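Side-chain contacts in mRNA-binding protein PUF3 (Saccharomyces cerevisiae, PDB 3K49), which binds the 3'-UTRs of mRNAs, mostly those encoding mitochondrial proteins, and promotes the deadenylation and decay of COX17 mRNA: residues R116-Q119 and K120-Y124; H152-Q155 and K156-T160. All blocks are in the same frame, centred on the assembly; numbering follows the deposited sequence.

Contact 1 of 2, residues R116-Q119 and K120-Y124. With nucleotides of chain B.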
loop_
_atom_site.group_PDB
_atom_site.type_symbol
_atom_site.label_atom_id
_atom_site.label_comp_id
_atom_site.label_asym_id
_atom_site.label_seq_id
_atom_site.Cartn_x
_atom_site.Cartn_y
_atom_site.Cartn_z
ATOM N N ARG A 116 11.943 8.752 9.432
ATOM C CA ARG A 116 10.717 8.686 10.226
ATOM C C ARG A 116 10.359 10.060 10.795
ATOM O O ARG A 116 9.188 10.405 10.914
ATOM C CB ARG A 116 10.844 7.683 11.352
ATOM C CG ARG A 116 11.305 6.339 10.922
ATOM C CD ARG A 116 10.264 5.627 10.103
ATOM N NE ARG A 116 10.365 4.188 10.303
ATOM C CZ ARG A 116 9.329 3.358 10.315
ATOM N NH1 ARG A 116 8.101 3.831 10.145
ATOM N NH2 ARG A 116 9.514 2.054 10.510
ATOM N N VAL A 117 11.386 10.838 11.115
ATOM C CA VAL A 117 11.196 12.187 11.615
ATOM C C VAL A 117 10.695 13.095 10.510
ATOM O O VAL A 117 9.800 13.923 10.732
ATOM C CB VAL A 117 12.522 12.761 12.192
ATOM C CG1 VAL A 117 12.400 14.244 12.469
ATOM C CG2 VAL A 117 12.907 12.015 13.455
ATOM N N ILE A 118 11.298 12.946 9.326
ATOM C CA ILE A 118 10.910 13.708 8.157
ATOM C C ILE A 118 9.439 13.416 7.820
ATOM O O ILE A 118 8.637 14.313 7.527
ATOM C CB ILE A 118 11.785 13.349 6.941
ATOM C CG1 ILE A 118 13.210 13.904 7.103
ATOM C CG2 ILE A 118 11.131 13.877 5.646
ATOM C CD1 ILE A 118 13.264 15.407 7.481
ATOM N N GLN A 119 9.089 12.142 7.873
ATOM C CA GLN A 119 7.744 11.734 7.571
ATOM C C GLN A 119 6.737 12.339 8.540
ATOM O O GLN A 119 5.631 12.746 8.125
ATOM C CB GLN A 119 7.656 10.222 7.565
ATOM C CG GLN A 119 8.161 9.585 6.247
ATOM C CD GLN A 119 8.298 8.078 6.349
ATOM O OE1 GLN A 119 7.319 7.347 6.243
ATOM N NE2 GLN A 119 9.515 7.610 6.566
ATOM N N LYS A 120 7.115 12.393 9.826
ATOM C CA LYS A 120 6.235 12.938 10.843
ATOM C C LYS A 120 6.113 14.450 10.633
ATOM O O LYS A 120 5.035 15.029 10.784
ATOM C CB LYS A 120 6.721 12.617 12.254
ATOM C CG LYS A 120 5.687 12.947 13.381
ATOM C CD LYS A 120 4.612 11.841 13.538
ATOM C CE LYS A 120 3.657 12.115 14.687
ATOM N NZ LYS A 120 4.305 12.127 16.057
ATOM N N ALA A 121 7.222 15.080 10.259
ATOM C CA ALA A 121 7.242 16.522 10.084
ATOM C C ALA A 121 6.305 17.006 8.978
ATOM O O ALA A 121 5.593 17.996 9.155
ATOM C CB ALA A 121 8.659 17.022 9.856
ATOM N N LEU A 122 6.294 16.309 7.850
ATOM C CA LEU A 122 5.424 16.665 6.721
ATOM C C LEU A 122 3.949 16.693 7.130
ATOM O O LEU A 122 3.172 17.543 6.699
ATOM C CB LEU A 122 5.642 15.691 5.549
ATOM C CG LEU A 122 7.023 15.734 4.892
ATOM C CD1 LEU A 122 7.195 14.643 3.817
ATOM C CD2 LEU A 122 7.279 17.126 4.318
ATOM N N GLU A 123 3.579 15.747 7.974
ATOM C CA GLU A 123 2.265 15.720 8.582
ATOM C C GLU A 123 1.913 16.954 9.426
ATOM O O GLU A 123 0.729 17.316 9.519
ATOM C CB GLU A 123 2.149 14.475 9.465
ATOM C CG GLU A 123 1.658 13.241 8.750
ATOM C CD GLU A 123 1.647 12.035 9.663
ATOM O OE1 GLU A 123 2.034 12.207 10.828
ATOM O OE2 GLU A 123 1.257 10.922 9.234
ATOM N N TYR A 124 2.907 17.585 10.061
ATOM C CA TYR A 124 2.599 18.620 11.067
ATOM C C TYR A 124 2.960 20.067 10.751
ATOM O O TYR A 124 2.414 20.965 11.365
ATOM C CB TYR A 124 3.139 18.234 12.448
ATOM C CG TYR A 124 2.342 17.135 13.097
ATOM C CD1 TYR A 124 1.218 17.428 13.861
ATOM C CD2 TYR A 124 2.697 15.800 12.926
ATOM C CE1 TYR A 124 0.479 16.434 14.453
ATOM C CE2 TYR A 124 1.959 14.792 13.517
ATOM C CZ TYR A 124 0.841 15.118 14.282
ATOM O OH TYR A 124 0.087 14.122 14.871
ATOM P P A B 8 11.320 -3.198 3.237
ATOM O OP1 A B 8 12.193 -3.303 2.056
ATOM O OP2 A B 8 10.992 -4.405 4.034
ATOM O "O5'" A B 8 11.947 -2.121 4.243
ATOM C "C5'" A B 8 11.196 -1.653 5.356
ATOM C "C4'" A B 8 11.986 -0.615 6.122
ATOM O "O4'" A B 8 11.704 0.692 5.586
ATOM C "C3'" A B 8 11.620 -0.493 7.593
ATOM O "O3'" A B 8 12.356 -1.458 8.327
ATOM C "C2'" A B 8 12.081 0.926 7.931
ATOM O "O2'" A B 8 13.454 1.025 8.246
ATOM C "C1'" A B 8 11.877 1.656 6.601
ATOM N N9 A B 8 10.751 2.595 6.582
ATOM C C8 A B 8 10.838 3.940 6.344
ATOM N N7 A B 8 9.686 4.570 6.399
ATOM C C5 A B 8 8.779 3.569 6.696
ATOM C C6 A B 8 7.388 3.587 6.887
ATOM N N6 A B 8 6.656 4.694 6.806
ATOM N N1 A B 8 6.776 2.413 7.164
ATOM C C2 A B 8 7.521 1.302 7.239
ATOM N N3 A B 8 8.839 1.160 7.079
ATOM C C4 A B 8 9.416 2.342 6.805
ATOM P P U B 9 11.741 -2.131 9.642
ATOM O OP1 U B 9 12.790 -2.985 10.258
ATOM O OP2 U B 9 10.427 -2.712 9.296
ATOM O "O5'" U B 9 11.474 -0.899 10.620
ATOM C "C5'" U B 9 11.068 -1.119 11.963
ATOM C "C4'" U B 9 11.883 -0.232 12.868
ATOM O "O4'" U B 9 11.558 1.138 12.594
ATOM C "C3'" U B 9 11.626 -0.346 14.356
ATOM O "O3'" U B 9 12.404 -1.427 14.844
ATOM C "C2'" U B 9 12.156 0.988 14.886
ATOM O "O2'" U B 9 13.516 0.892 15.273
ATOM C "C1'" U B 9 12.016 1.923 13.672
ATOM N N1 U B 9 11.085 3.061 13.840
ATOM C C2 U B 9 11.560 4.209 14.425
ATOM O O2 U B 9 12.714 4.330 14.797
ATOM N N3 U B 9 10.636 5.224 14.544
ATOM C C4 U B 9 9.318 5.196 14.131
ATOM O O4 U B 9 8.584 6.154 14.353
ATOM C C5 U B 9 8.911 3.969 13.514
ATOM C C6 U B 9 9.781 2.972 13.398
#
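Lys-120 N bonds back to Arg-116 O at 3.1 Å, and Ala-121 N and Leu-122 N repeat the step to Val-117 O and Ile-118 O, making this one continuous run of helix 114-124. Its tight side is the buried one: Val-117 and Ala-121 pack against helix 79-88, and Ile-118 against helix 105-110 and Val-153 of the next repeat. Ile-118 CG2 and Leu-122 CD1, one turn apart, touch more loosely at 4.4 Å. The solvent side is looser: Glu-123 is exposed and its carboxylate forms a salt bridge with Lys-156, and the partly exposed Lys-120 sends NZ to Glu-87. The RNA of chain B occupies a further side. Gln-119 reads the Hoogsteen edge of A8 with both halves of its amide: OE1 accepts from A8 N6 at 2.8 Å, and NE2 donates to A8 N7 at 3.0 Å in a nearly straight bond (166°). Its chain runs extended beyond CG (chi2 170°), which carries the amide out to the base. Arg-116, bent at chi2 (-69°), slides its guanidinium between two bases, A8 over the centre of one face and U9 against the opposite face, offset toward the rim; NH2 adds a weak bond to U9 O4' at 3.1 Å. With an alanine here instead of Arg-116, A8 and U9 would probably lose the flat group between them, along with that weak bond. A stacking residue followed three positions on by an edge-reading residue of the same helix is the Pumilio pattern; here, in Pumilio 3, glutamine meets an adenine.

Contact 2 of 2, residues H152-Q155 and K156-T160. With nucleotides of chain B.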
loop_
_atom_site.group_PDB
_atom_site.type_symbol
_atom_site.label_atom_id
_atom_site.label_comp_id
_atom_site.label_asym_id
_atom_site.label_seq_id
_atom_site.Cartn_x
_atom_site.Cartn_y
_atom_site.Cartn_z
ATOM N N HIS A 152 9.281 6.146 1.135
ATOM C CA HIS A 152 8.218 6.488 2.056
ATOM C C HIS A 152 8.080 7.996 2.175
ATOM O O HIS A 152 6.989 8.520 2.358
ATOM C CB HIS A 152 8.465 5.881 3.418
ATOM C CG HIS A 152 8.388 4.395 3.448
ATOM N ND1 HIS A 152 7.252 3.714 3.820
ATOM C CD2 HIS A 152 9.331 3.444 3.188
ATOM C CE1 HIS A 152 7.488 2.413 3.779
ATOM N NE2 HIS A 152 8.736 2.227 3.404
ATOM N N VAL A 153 9.193 8.702 2.051
ATOM C CA VAL A 153 9.176 10.157 2.135
ATOM C C VAL A 153 8.471 10.724 0.923
ATOM O O VAL A 153 7.666 11.659 1.052
ATOM C CB VAL A 153 10.594 10.691 2.146
ATOM C CG1 VAL A 153 10.592 12.203 2.092
ATOM C CG2 VAL A 153 11.340 10.150 3.345
ATOM N N ILE A 154 8.807 10.159 -0.247
ATOM C CA ILE A 154 8.138 10.464 -1.505
ATOM C C ILE A 154 6.623 10.269 -1.407
ATOM O O ILE A 154 5.871 11.171 -1.753
ATOM C CB ILE A 154 8.668 9.603 -2.676
ATOM C CG1 ILE A 154 10.143 9.921 -2.933
ATOM C CG2 ILE A 154 7.816 9.868 -3.945
ATOM C CD1 ILE A 154 10.413 11.421 -3.133
ATOM N N GLN A 155 6.194 9.098 -0.933
ATOM C CA GLN A 155 4.773 8.789 -0.774
ATOM C C GLN A 155 4.110 9.804 0.176
ATOM O O GLN A 155 3.037 10.342 -0.099
ATOM C CB GLN A 155 4.596 7.371 -0.212
ATOM C CG GLN A 155 4.762 6.232 -1.212
ATOM C CD GLN A 155 4.748 4.863 -0.532
ATOM O OE1 GLN A 155 3.728 4.446 0.009
ATOM N NE2 GLN A 155 5.882 4.158 -0.563
ATOM N N LYS A 156 4.769 10.057 1.298
ATOM C CA LYS A 156 4.292 11.018 2.270
ATOM C C LYS A 156 4.135 12.404 1.635
ATOM O O LYS A 156 3.119 13.095 1.837
ATOM C CB LYS A 156 5.254 11.065 3.464
ATOM C CG LYS A 156 4.775 11.959 4.605
ATOM C CD LYS A 156 3.381 11.575 5.105
ATOM C CE LYS A 156 3.436 10.259 5.848
ATOM N NZ LYS A 156 2.232 10.024 6.671
ATOM N N ALA A 157 5.144 12.807 0.866
ATOM C CA ALA A 157 5.081 14.073 0.136
ATOM C C ALA A 157 3.875 14.119 -0.819
ATOM O O ALA A 157 3.147 15.121 -0.889
ATOM C CB ALA A 157 6.367 14.336 -0.605
ATOM N N ILE A 158 3.636 13.033 -1.537
ATOM C CA ILE A 158 2.456 12.998 -2.415
ATOM C C ILE A 158 1.127 13.105 -1.639
ATOM O O ILE A 158 0.166 13.707 -2.115
ATOM C CB ILE A 158 2.440 11.737 -3.306
ATOM C CG1 ILE A 158 3.632 11.751 -4.261
ATOM C CG2 ILE A 158 1.136 11.645 -4.077
ATOM C CD1 ILE A 158 3.974 10.430 -4.790
ATOM N N GLU A 159 1.087 12.526 -0.441
ATOM C CA GLU A 159 -0.110 12.538 0.391
ATOM C C GLU A 159 -0.378 13.894 1.038
ATOM O O GLU A 159 -1.538 14.251 1.280
ATOM C CB GLU A 159 -0.010 11.456 1.472
ATOM C CG GLU A 159 -0.109 10.051 0.914
ATOM C CD GLU A 159 0.452 9.017 1.854
ATOM O OE1 GLU A 159 0.570 9.327 3.063
ATOM O OE2 GLU A 159 0.783 7.905 1.381
ATOM N N THR A 160 0.686 14.644 1.316
ATOM C CA THR A 160 0.569 15.886 2.095
ATOM C C THR A 160 0.639 17.166 1.255
ATOM O O THR A 160 0.287 18.247 1.740
ATOM C CB THR A 160 1.655 15.973 3.210
ATOM O OG1 THR A 160 2.965 16.012 2.614
ATOM C CG2 THR A 160 1.560 14.781 4.181
ATOM P P A B 8 11.320 -3.198 3.237
ATOM O OP1 A B 8 12.193 -3.303 2.056
ATOM O OP2 A B 8 10.992 -4.405 4.034
ATOM O "O5'" A B 8 11.947 -2.121 4.243
ATOM C "C5'" A B 8 11.196 -1.653 5.356
ATOM C "C4'" A B 8 11.986 -0.615 6.122
ATOM O "O4'" A B 8 11.704 0.692 5.586
ATOM C "C3'" A B 8 11.620 -0.493 7.593
ATOM O "O3'" A B 8 12.356 -1.458 8.327
ATOM C "C2'" A B 8 12.081 0.926 7.931
ATOM O "O2'" A B 8 13.454 1.025 8.246
ATOM C "C1'" A B 8 11.877 1.656 6.601
ATOM N N9 A B 8 10.751 2.595 6.582
ATOM C C8 A B 8 10.838 3.940 6.344
ATOM N N7 A B 8 9.686 4.570 6.399
ATOM C C5 A B 8 8.779 3.569 6.696
ATOM C C6 A B 8 7.388 3.587 6.887
ATOM N N6 A B 8 6.656 4.694 6.806
ATOM N N1 A B 8 6.776 2.413 7.164
ATOM C C2 A B 8 7.521 1.302 7.239
ATOM N N3 A B 8 8.839 1.160 7.079
ATOM C C4 A B 8 9.416 2.342 6.805
ATOM P P A B 7 6.421 -6.748 2.150
ATOM O OP1 A B 7 7.618 -7.379 2.758
ATOM O OP2 A B 7 5.101 -6.894 2.808
ATOM O "O5'" A B 7 6.741 -5.194 1.950
ATOM C "C5'" A B 7 7.693 -4.810 0.971
ATOM C "C4'" A B 7 8.313 -3.459 1.290
ATOM O "O4'" A B 7 7.423 -2.398 0.873
ATOM C "C3'" A B 7 8.725 -3.116 2.723
ATOM O "O3'" A B 7 10.001 -2.492 2.645
ATOM C "C2'" A B 7 7.730 -2.014 3.086
ATOM O "O2'" A B 7 8.183 -1.093 4.079
ATOM C "C1'" A B 7 7.649 -1.318 1.734
ATOM N N9 A B 7 6.608 -0.315 1.539
ATOM C C8 A B 7 6.779 0.890 0.915
ATOM N N7 A B 7 5.695 1.624 0.876
ATOM C C5 A B 7 4.748 0.845 1.514
ATOM C C6 A B 7 3.395 1.066 1.795
ATOM N N6 A B 7 2.751 2.172 1.425
ATOM N N1 A B 7 2.728 0.094 2.461
ATOM C C2 A B 7 3.386 -1.033 2.800
ATOM N N3 A B 7 4.658 -1.362 2.571
ATOM C C4 A B 7 5.288 -0.363 1.923
#
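The base-recognition site of Pumilio 4 is built on helix 150-160, where His-152 and Gln-155 face two successive adenosines of chain B. Gln-155 takes A7 by its Hoogsteen edge: OE1 receives A7 N6 at 2.9 Å, and NE2 gives its N-H to A7 N7 at 2.9 Å, almost linear at 169°. Two bonds to the same base fix the rotation of the amide, and a weak one from NE2 back to Asn-151 O adds to this. The imidazole of His-152 lies with one face over A8, whose C5 sits above the ring centre, and ND1 comes to 3.1 Å from A8 C6. The same ring also nears A7, CE1 coming to 3.3 Å from A7 C8, and A7 O2' lies in plane at the ring's edge. With CG anti to the carbonyl carbon (chi1 -67°), the imidazole is sent out toward the RNA.

Behind these two, the helix is regular. Lys-156 N, Ala-157 N, Ile-158 N and Glu-159 N bond to the carbonyls four residues earlier; Thr-160 N continues this to Lys-156 O, and Thr-160 OG1 adds a side-chain bond to the same oxygen from above the carbonyl plane. Ile-154 CG2 and Ile-158 CD1 meet at 4.0 Å, the two side chains crossing obliquely. The extended chain of Glu-159 runs alongside Gln-155, CG 3.3 Å from Gln-155 O, and its carboxylate forms a salt bridge with Arg-192. Helix 150-160 thus stands between two counterparts: Val-153 and Lys-156 lean on helix 114-124, and Ile-158 packs on Leu-193 and Phe-196 of helix 186-196, while Ala-157 rests on Val-134 of helix 127-134.

In the fold
Contacts 1 and 2 lie on equivalent helices of Pumilio repeats 3 and 4, their centres about 10 Å apart, and both form part of the RNA-binding surface. A8 joins them: its edge belongs to contact 1, while Arg-116 and His-152 stack on its two faces, one from each repeat. The RNA runs antiparallel to the protein, with A7 read by the later repeat and U9 stacked on the far side of Arg-116 from A8. The helices also touch directly. Gln-119 OE1 packs 3.4 Å from His-152 CB close to the base, and at the far end Glu-123 OE2 forms a salt bridge with Lys-156 NZ at 2.9 Å, Leu-122 CD1 lying against Lys-156 CG at 3.7 Å.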